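Local coordinates for Melibiose/raffinose/stachyose-binding protein MelE (Bacillus subtilis subsp. subtilis str. 168, PDB 4R6H), which binds melibiose, raffinose and stachyose and serves as the solute-binding component of the MelEDC-MsmX ABC importer, at residues Gln217-Thr222 with Arg376-Asn381; Val81-Asn86 with Lys99-Glu104; Asn123-Asn128 with Val368-Tyr373. All blocks are in the same frame, centred on the assembly; numbering follows the deposited sequence.

Contact 1 (Gln217-Thr222 with Arg376-Asn381)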
loop_
_atom_site.group_PDB
_atom_site.type_symbol
_atom_site.label_atom_id
_atom_site.label_comp_id
_atom_site.label_asym_id
_atom_site.label_seq_id
_atom_site.Cartn_x
_atom_site.Cartn_y
_atom_site.Cartn_z
ATOM N N GLN A 217 -21.029 9.030 0.186
ATOM C CA GLN A 217 -21.201 9.550 1.538
ATOM C C GLN A 217 -19.877 9.805 2.259
ATOM O O GLN A 217 -19.727 10.757 3.001
ATOM C CB GLN A 217 -22.044 8.594 2.380
ATOM C CG GLN A 217 -23.453 8.342 1.804
ATOM C CD GLN A 217 -23.550 7.183 0.826
ATOM O OE1 GLN A 217 -22.608 6.822 0.127
ATOM N NE2 GLN A 217 -24.733 6.588 0.774
ATOM N N LEU A 218 -18.897 8.948 2.017
ATOM C CA LEU A 218 -17.565 9.193 2.523
ATOM C C LEU A 218 -16.964 10.478 1.952
ATOM O O LEU A 218 -16.389 11.264 2.701
ATOM C CB LEU A 218 -16.635 8.029 2.214
ATOM C CG LEU A 218 -16.895 6.799 3.086
ATOM C CD1 LEU A 218 -16.423 5.562 2.349
ATOM C CD2 LEU A 218 -16.278 6.911 4.463
ATOM N N ILE A 219 -17.099 10.659 0.641
ATOM C CA ILE A 219 -16.534 11.841 -0.010
ATOM C C ILE A 219 -17.237 13.131 0.437
ATOM O O ILE A 219 -16.590 14.168 0.658
ATOM C CB ILE A 219 -16.551 11.685 -1.542
ATOM C CG1 ILE A 219 -15.554 10.590 -1.938
ATOM C CG2 ILE A 219 -16.166 12.988 -2.256
ATOM C CD1 ILE A 219 -15.673 10.127 -3.377
ATOM N N ASN A 220 -18.554 13.089 0.584
ATOM C CA ASN A 220 -19.287 14.321 0.922
ATOM C C ASN A 220 -19.545 14.594 2.410
ATOM O O ASN A 220 -20.240 15.549 2.735
ATOM C CB ASN A 220 -20.586 14.387 0.118
ATOM C CG ASN A 220 -21.668 13.430 0.629
ATOM O OD1 ASN A 220 -21.604 12.901 1.753
ATOM N ND2 ASN A 220 -22.691 13.231 -0.203
ATOM N N GLY A 221 -19.007 13.776 3.318
ATOM C CA GLY A 221 -19.078 14.054 4.732
ATOM C C GLY A 221 -20.276 13.518 5.479
ATOM O O GLY A 221 -20.355 13.693 6.690
ATOM N N THR A 222 -21.194 12.880 4.761
ATOM C CA THR A 222 -22.424 12.331 5.369
ATOM C C THR A 222 -22.305 10.868 5.846
ATOM O O THR A 222 -23.258 10.322 6.389
ATOM C CB THR A 222 -23.657 12.472 4.469
ATOM O OG1 THR A 222 -23.543 11.633 3.310
ATOM C CG2 THR A 222 -23.849 13.951 4.042
ATOM N N ARG A 376 -6.554 6.936 1.643
ATOM C CA ARG A 376 -6.016 7.912 0.713
ATOM C C ARG A 376 -7.077 8.483 -0.206
ATOM O O ARG A 376 -7.000 9.636 -0.611
ATOM C CB ARG A 376 -4.798 7.301 -0.037
ATOM C CG ARG A 376 -3.714 6.856 0.939
ATOM C CD ARG A 376 -2.361 6.542 0.284
ATOM N NE ARG A 376 -1.640 5.507 1.045
ATOM C CZ ARG A 376 -0.470 4.964 0.696
ATOM N NH1 ARG A 376 0.165 5.364 -0.395
ATOM N NH2 ARG A 376 0.069 3.997 1.447
ATOM N N LEU A 377 -8.119 7.732 -0.495
ATOM C CA LEU A 377 -9.142 8.225 -1.360
ATOM C C LEU A 377 -10.391 8.743 -0.646
ATOM O O LEU A 377 -11.035 9.652 -1.145
ATOM C CB LEU A 377 -9.469 7.124 -2.392
ATOM C CG LEU A 377 -10.070 7.529 -3.743
ATOM C CD1 LEU A 377 -9.078 8.374 -4.529
ATOM C CD2 LEU A 377 -10.482 6.318 -4.558
ATOM N N TYR A 378 -10.728 8.177 0.524
ATOM C CA TYR A 378 -12.050 8.361 1.137
ATOM C C TYR A 378 -12.067 9.077 2.480
ATOM O O TYR A 378 -13.141 9.461 2.933
ATOM C CB TYR A 378 -12.765 7.000 1.222
ATOM C CG TYR A 378 -13.059 6.440 -0.137
ATOM C CD1 TYR A 378 -14.038 7.034 -0.930
ATOM C CD2 TYR A 378 -12.362 5.367 -0.671
ATOM C CE1 TYR A 378 -14.311 6.582 -2.208
ATOM C CE2 TYR A 378 -12.622 4.891 -1.933
ATOM C CZ TYR A 378 -13.590 5.509 -2.723
ATOM O OH TYR A 378 -13.880 5.043 -3.994
ATOM N N LEU A 379 -10.897 9.276 3.114
ATOM C CA LEU A 379 -10.780 9.872 4.414
ATOM C C LEU A 379 -9.898 11.114 4.348
ATOM O O LEU A 379 -8.941 11.172 3.541
ATOM C CB LEU A 379 -10.171 8.872 5.415
ATOM C CG LEU A 379 -11.007 7.616 5.670
ATOM C CD1 LEU A 379 -10.375 6.755 6.697
ATOM C CD2 LEU A 379 -12.456 7.948 6.053
ATOM N N PRO A 380 -10.189 12.082 5.212
ATOM C CA PRO A 380 -9.288 13.236 5.273
ATOM C C PRO A 380 -7.908 12.849 5.789
ATOM O O PRO A 380 -7.740 11.904 6.569
ATOM C CB PRO A 380 -9.985 14.162 6.265
ATOM C CG PRO A 380 -10.849 13.280 7.104
ATOM C CD PRO A 380 -11.283 12.173 6.194
ATOM N N ASN A 381 -6.907 13.592 5.334
ATOM C CA ASN A 381 -5.558 13.361 5.759
ATOM C C ASN A 381 -5.456 13.447 7.268
ATOM O O ASN A 381 -5.999 14.374 7.886
ATOM C CB ASN A 381 -4.648 14.411 5.092
ATOM C CG ASN A 381 -3.176 14.137 5.301
ATOM O OD1 ASN A 381 -2.740 12.990 5.411
ATOM N ND2 ASN A 381 -2.393 15.201 5.324
#
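Leu218 packs its CB and CD1 against the CB of Tyr378, with Leu218 CD1 and Tyr378 CB 4.1 Å apart. The two side chains cross at about a right angle. Here helix 215-220 meets the last turn of helix 374-378, and the backbones run close, with the CA atoms of Leu218 and Tyr378 5.7 Å apart. This is the tight, buried part. Leu379 follows the end of its helix and turns back to reach Leu218, its CD2 lying 4.3 Å from Leu218 CD2. Phe374 also touches both leucines.

The Ile219 side is nearer solvent, though its carbons come just as close. Ile219 lies obliquely along the Tyr378 ring, with Ile219 CD1 4.0 Å from Tyr378 CE1. The Tyr378 CG stands anti to its carbonyl carbon (chi1 -65°), which swings the ring to the Ile219 side. Leu377 CG lies over one ring face, nearer its margin than its centre.

Asn220 OD1 accepts from Thr222 N in an Asx turn. Helix 401-420 ties down the backbone there: Tyr412 bonds Leu218 O and Arg416 bonds Ile219 O. Between the two segments themselves, apolar packing, mostly buried, holds them together rather than directed polar bonds.

Contact 2 (Val81-Asn86 with Lys99-Glu104); sequences VRMAAN and KIRYGE
Met83 of helix 75-84 brings its sulfur obliquely onto the ring of Tyr102, with Met83 SD 3.5 Å from Tyr102 CE1. The sulfur is 4.3 Å from the ring centroid and 46° off the ring normal. The methyl follows the same side of the ring toward the phenol end: Met83 CE is 3.7 Å from Tyr102 CE1 and also nears CZ and OH. The methionine is extended through chi2 and then bends at chi3 (-72°), which carries CE along the ring. The two side chains cross at about a right angle.

Arg101 adds the second partner. Its CG touches the methyl, with Met83 CE 4.2 Å from Arg101 CG, and that same CG rests 3.9 Å above the Tyr102 ring plane, nearer the margin of the ring than its centre. The arginine therefore packs against both members of the pair.

Further out, the Tyr102 ring meets Phe92 with planes at about 40°, and Tyr75 and Met79 of helix 75-84 also touch it. The guanidinium of Arg101 makes a cation-pi contact with Trp97. Tyr105 touches Met83. An alanine in place of Tyr102 would probably open a gap beside Met83, its sulfur losing this ring and its methyl freer to turn.

Asn86, the first residue to leave helical angles, has positive phi and forms a Schellman motif, with two bonds back into the last turn, one of them Asn86 N to Met83 O (3.0 Å). The contact as a whole is a Met-aromatic pair joining helix 75-84 to the short, weakly bonded helix 98-102.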
loop_
_atom_site.group_PDB
_atom_site.type_symbol
_atom_site.label_atom_id
_atom_site.label_comp_id
_atom_site.label_asym_id
_atom_site.label_seq_id
_atom_site.Cartn_x
_atom_site.Cartn_y
_atom_site.Cartn_z
ATOM N N VAL A 81 5.105 22.644 1.561
ATOM C CA VAL A 81 5.729 23.967 1.499
ATOM C C VAL A 81 6.084 24.251 0.043
ATOM O O VAL A 81 5.821 25.337 -0.440
ATOM C CB VAL A 81 6.994 24.015 2.383
ATOM C CG1 VAL A 81 7.798 25.259 2.074
ATOM C CG2 VAL A 81 6.611 23.926 3.855
ATOM N N ARG A 82 6.641 23.265 -0.678
ATOM C CA ARG A 82 6.989 23.494 -2.084
ATOM C C ARG A 82 5.766 23.787 -2.958
ATOM O O ARG A 82 5.848 24.631 -3.855
ATOM C CB ARG A 82 7.743 22.315 -2.660
ATOM C CG ARG A 82 9.169 22.237 -2.148
ATOM C CD ARG A 82 9.889 21.094 -2.855
ATOM N NE ARG A 82 11.335 21.015 -2.721
ATOM C CZ ARG A 82 12.211 21.584 -3.558
ATOM N NH1 ARG A 82 13.505 21.382 -3.375
ATOM N NH2 ARG A 82 11.810 22.383 -4.533
ATOM N N MET A 83 4.652 23.099 -2.715
ATOM C CA MET A 83 3.382 23.371 -3.417
ATOM C C MET A 83 2.914 24.796 -3.149
ATOM O O MET A 83 2.572 25.550 -4.067
ATOM C CB MET A 83 2.294 22.334 -3.048
ATOM C CG MET A 83 2.410 21.060 -3.901
ATOM S SD MET A 83 1.144 19.807 -3.628
ATOM C CE MET A 83 1.646 19.209 -2.006
ATOM N N ALA A 84 2.935 25.163 -1.883
ATOM C CA ALA A 84 2.526 26.536 -1.473
ATOM C C ALA A 84 3.405 27.615 -2.108
ATOM O O ALA A 84 2.931 28.715 -2.439
ATOM C CB ALA A 84 2.546 26.661 0.038
ATOM N N ALA A 85 4.686 27.312 -2.283
ATOM C CA ALA A 85 5.657 28.200 -2.927
ATOM C C ALA A 85 5.605 28.204 -4.471
ATOM O O ALA A 85 6.333 28.971 -5.115
ATOM C CB ALA A 85 7.041 27.839 -2.474
ATOM N N ASN A 86 4.795 27.313 -5.041
ATOM C CA ASN A 86 4.848 27.014 -6.476
ATOM C C ASN A 86 6.293 26.772 -6.930
ATOM O O ASN A 86 6.779 27.375 -7.885
ATOM C CB ASN A 86 4.130 28.115 -7.269
ATOM C CG ASN A 86 2.794 27.645 -7.776
ATOM O OD1 ASN A 86 1.746 28.102 -7.321
ATOM N ND2 ASN A 86 2.823 26.670 -8.690
ATOM N N LYS A 99 -4.147 12.226 -7.649
ATOM C CA LYS A 99 -5.255 13.072 -8.068
ATOM C C LYS A 99 -5.622 14.069 -6.978
ATOM O O LYS A 99 -5.709 15.267 -7.225
ATOM C CB LYS A 99 -6.458 12.236 -8.434
ATOM C CG LYS A 99 -6.206 11.237 -9.540
ATOM C CD LYS A 99 -7.487 10.442 -9.743
ATOM C CE LYS A 99 -7.538 9.791 -11.093
ATOM N NZ LYS A 99 -8.785 8.973 -11.188
ATOM N N ILE A 100 -5.801 13.571 -5.761
ATOM C CA ILE A 100 -6.354 14.384 -4.672
ATOM C C ILE A 100 -5.435 15.510 -4.238
ATOM O O ILE A 100 -5.874 16.625 -4.013
ATOM C CB ILE A 100 -6.700 13.518 -3.429
ATOM C CG1 ILE A 100 -7.912 12.626 -3.749
ATOM C CG2 ILE A 100 -6.949 14.395 -2.197
ATOM C CD1 ILE A 100 -8.563 11.975 -2.548
ATOM N N ARG A 101 -4.148 15.202 -4.116
ATOM C CA ARG A 101 -3.191 16.145 -3.582
ATOM C C ARG A 101 -2.417 16.859 -4.687
ATOM O O ARG A 101 -2.083 18.031 -4.550
ATOM C CB ARG A 101 -2.236 15.387 -2.669
ATOM C CG ARG A 101 -1.286 16.233 -1.862
ATOM C CD ARG A 101 -0.584 15.442 -0.771
ATOM N NE ARG A 101 -1.459 14.905 0.288
ATOM C CZ ARG A 101 -1.088 14.045 1.240
ATOM N NH1 ARG A 101 0.162 13.571 1.321
ATOM N NH2 ARG A 101 -1.970 13.625 2.140
ATOM N N TYR A 102 -2.117 16.154 -5.777
ATOM C CA TYR A 102 -1.216 16.713 -6.804
ATOM C C TYR A 102 -1.854 17.067 -8.139
ATOM O O TYR A 102 -1.147 17.485 -9.061
ATOM C CB TYR A 102 -0.060 15.752 -7.024
ATOM C CG TYR A 102 0.853 15.699 -5.843
ATOM C CD1 TYR A 102 1.753 16.743 -5.619
ATOM C CD2 TYR A 102 0.858 14.645 -4.943
ATOM C CE1 TYR A 102 2.616 16.720 -4.563
ATOM C CE2 TYR A 102 1.748 14.603 -3.865
ATOM C CZ TYR A 102 2.621 15.670 -3.681
ATOM O OH TYR A 102 3.535 15.673 -2.651
ATOM N N GLY A 103 -3.173 16.934 -8.241
ATOM C CA GLY A 103 -3.863 17.137 -9.505
ATOM C C GLY A 103 -3.530 18.447 -10.199
ATOM O O GLY A 103 -3.338 18.478 -11.412
ATOM N N GLU A 104 -3.434 19.524 -9.436
ATOM C CA GLU A 104 -3.161 20.843 -9.997
ATOM C C GLU A 104 -1.710 21.108 -10.394
ATOM O O GLU A 104 -1.436 22.119 -10.993
ATOM C CB GLU A 104 -3.576 21.950 -9.017
ATOM C CG GLU A 104 -5.044 21.918 -8.608
ATOM C CD GLU A 104 -5.992 21.821 -9.794
ATOM O OE1 GLU A 104 -5.731 22.463 -10.834
ATOM O OE2 GLU A 104 -6.999 21.095 -9.685
#

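Contact 3 (Asn123-Asn128 with Val368-Tyr373); sequences NSILKN and VKVEPY
Ile125 holds its CG1 anti to the carbonyl carbon (chi1 -62°), and chi2 of 154° extends the branch, which points CD1 out from helix 123-126 at Pro372 and Val370. The proline takes the nearer approach. Pro372 CD lies 4.1 Å from Ile125 CD1 and nearly as close to Ile125 CG1. The outer part of the isoleucine thus passes obliquely by one corner of the pyrrolidine ring. Val370 meets the same methyl with its CG1, 4.4 Å from Ile125 CD1. One methyl thus touches two residues of strand 370-372, both of which direct their CB toward the helix. The CB of Glu371, between them, points away.

The backbones stay well apart, with the CA atoms of Ile125 and Pro372 7.1 Å from each other. The strand is fixed by its sheet partner, strand 303-306. Glu371 makes backbone hydrogen bonds to Trp303 and Gly305, which place it beside that strand in the mixed sheet. Tyr373 takes the N-cap position of helix 374-378. On the helix side, Lys99 NZ bonds to Ser124 O, and Glu307 also touches Ile125.

The contact is small, partly exposed and made of aliphatic carbons alone. It therefore rests on dispersion and shape, without a directional bond to fix how the helix is turned against strand 370-372.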
loop_
_atom_site.group_PDB
_atom_site.type_symbol
_atom_site.label_atom_id
_atom_site.label_comp_id
_atom_site.label_asym_id
_atom_site.label_seq_id
_atom_site.Cartn_x
_atom_site.Cartn_y
_atom_site.Cartn_z
ATOM N N ASN A 123 -5.619 2.030 -14.286
ATOM C CA ASN A 123 -6.356 3.097 -15.013
ATOM C C ASN A 123 -7.170 4.065 -14.170
ATOM O O ASN A 123 -7.109 5.261 -14.380
ATOM C CB ASN A 123 -7.290 2.487 -16.035
ATOM C CG ASN A 123 -6.568 1.894 -17.206
ATOM O OD1 ASN A 123 -5.365 2.103 -17.399
ATOM N ND2 ASN A 123 -7.305 1.148 -18.032
ATOM N N SER A 124 -7.941 3.560 -13.214
ATOM C CA SER A 124 -8.763 4.416 -12.365
ATOM C C SER A 124 -7.963 5.233 -11.397
ATOM O O SER A 124 -8.477 6.188 -10.833
ATOM C CB SER A 124 -9.752 3.576 -11.537
ATOM O OG SER A 124 -10.712 3.007 -12.386
ATOM N N ILE A 125 -6.719 4.817 -11.133
ATOM C CA ILE A 125 -5.925 5.453 -10.114
ATOM C C ILE A 125 -5.041 6.528 -10.708
ATOM O O ILE A 125 -4.928 7.626 -10.131
ATOM C CB ILE A 125 -5.107 4.383 -9.335
ATOM C CG1 ILE A 125 -6.097 3.421 -8.638
ATOM C CG2 ILE A 125 -4.215 5.025 -8.285
ATOM C CD1 ILE A 125 -5.576 2.021 -8.362
ATOM N N LEU A 126 -4.445 6.219 -11.863
ATOM C CA LEU A 126 -3.459 7.110 -12.484
ATOM C C LEU A 126 -3.970 7.897 -13.664
ATOM O O LEU A 126 -3.230 8.690 -14.237
ATOM C CB LEU A 126 -2.207 6.332 -12.865
ATOM C CG LEU A 126 -1.324 6.036 -11.653
ATOM C CD1 LEU A 126 -0.134 5.241 -12.148
ATOM C CD2 LEU A 126 -0.890 7.312 -10.940
ATOM N N LYS A 127 -5.232 7.710 -14.021
ATOM C CA LYS A 127 -5.826 8.502 -15.082
ATOM C C LYS A 127 -7.145 9.047 -14.639
ATOM O O LYS A 127 -7.777 8.509 -13.724
ATOM C CB LYS A 127 -6.054 7.677 -16.365
ATOM C CG LYS A 127 -4.842 6.971 -16.899
ATOM C CD LYS A 127 -5.172 6.089 -18.084
ATOM C CE LYS A 127 -5.790 6.888 -19.212
ATOM N NZ LYS A 127 -5.851 6.072 -20.451
ATOM N N ASN A 128 -7.587 10.093 -15.330
ATOM C CA ASN A 128 -8.998 10.445 -15.278
ATOM C C ASN A 128 -9.705 9.884 -16.509
ATOM O O ASN A 128 -9.068 9.497 -17.509
ATOM C CB ASN A 128 -9.243 11.938 -14.970
ATOM C CG ASN A 128 -8.663 12.906 -15.988
ATOM O OD1 ASN A 128 -8.607 12.627 -17.181
ATOM N ND2 ASN A 128 -8.260 14.085 -15.508
ATOM N N VAL A 368 -7.816 -10.792 -10.316
ATOM C CA VAL A 368 -8.349 -10.069 -9.160
ATOM C C VAL A 368 -8.103 -8.569 -9.392
ATOM O O VAL A 368 -7.032 -8.172 -9.844
ATOM C CB VAL A 368 -7.702 -10.567 -7.830
ATOM C CG1 VAL A 368 -8.130 -9.766 -6.587
ATOM C CG2 VAL A 368 -8.014 -12.048 -7.620
ATOM N N LYS A 369 -9.084 -7.739 -9.056
ATOM C CA LYS A 369 -8.993 -6.320 -9.285
ATOM C C LYS A 369 -8.210 -5.615 -8.183
ATOM O O LYS A 369 -7.878 -6.237 -7.140
ATOM C CB LYS A 369 -10.411 -5.727 -9.462
ATOM C CG LYS A 369 -11.198 -6.361 -10.616
ATOM C CD LYS A 369 -10.588 -6.099 -11.967
ATOM C CE LYS A 369 -11.364 -6.804 -13.073
ATOM N NZ LYS A 369 -10.433 -7.522 -13.992
ATOM N N VAL A 370 -7.920 -4.343 -8.427
ATOM C CA VAL A 370 -7.138 -3.541 -7.503
ATOM C C VAL A 370 -7.943 -2.341 -7.080
ATOM O O VAL A 370 -8.597 -1.682 -7.926
ATOM C CB VAL A 370 -5.795 -3.081 -8.119
ATOM C CG1 VAL A 370 -5.050 -2.156 -7.158
ATOM C CG2 VAL A 370 -4.956 -4.309 -8.459
ATOM N N GLU A 371 -7.908 -2.067 -5.786
ATOM C CA GLU A 371 -8.520 -0.880 -5.230
ATOM C C GLU A 371 -7.452 -0.033 -4.529
ATOM O O GLU A 371 -6.580 -0.569 -3.817
ATOM C CB GLU A 371 -9.603 -1.240 -4.201
ATOM C CG GLU A 371 -10.964 -1.512 -4.847
ATOM C CD GLU A 371 -11.633 -0.213 -5.257
ATOM O OE1 GLU A 371 -11.589 0.793 -4.495
ATOM O OE2 GLU A 371 -12.154 -0.207 -6.388
ATOM N N PRO A 372 -7.521 1.291 -4.669
ATOM C CA PRO A 372 -6.602 2.122 -3.919
ATOM C C PRO A 372 -6.808 2.033 -2.420
ATOM O O PRO A 372 -7.914 1.716 -1.940
ATOM C CB PRO A 372 -6.914 3.554 -4.421
ATOM C CG PRO A 372 -8.334 3.457 -4.896
ATOM C CD PRO A 372 -8.488 2.080 -5.458
ATOM N N TYR A 373 -5.794 2.355 -1.637
ATOM C CA TYR A 373 -5.973 2.378 -0.192
ATOM C C TYR A 373 -7.113 3.289 0.225
ATOM O O TYR A 373 -7.206 4.450 -0.179
ATOM C CB TYR A 373 -4.683 2.757 0.542
ATOM C CG TYR A 373 -3.921 1.532 0.976
ATOM C CD1 TYR A 373 -4.283 0.844 2.130
ATOM C CD2 TYR A 373 -2.898 1.027 0.205
ATOM C CE1 TYR A 373 -3.612 -0.284 2.521
ATOM C CE2 TYR A 373 -2.216 -0.110 0.584
ATOM C CZ TYR A 373 -2.578 -0.755 1.746
ATOM O OH TYR A 373 -1.917 -1.886 2.143
#

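In the fold
Along the chain, contact 2 closes before contacts 1 and 3 open, while the segments of contacts 1 and 3 alternate. The centres of contacts 1 and 3 are about 17 Å apart, those of 1 and 2 about 19 Å and those of 2 and 3 about 21 Å. Strand 370-372 leads straight into helix 374-378, so contact 3 passes directly to contact 1, and Leu377 packs on Pro372. Ile100 and Arg101 link helix 98-102 to Arg376-Asn381. Lys99 ties that helix to helix 123-126. A few touching residues thus link the three contacts, bringing early and late parts of the chain together in the open conformation of this solute-binding protein.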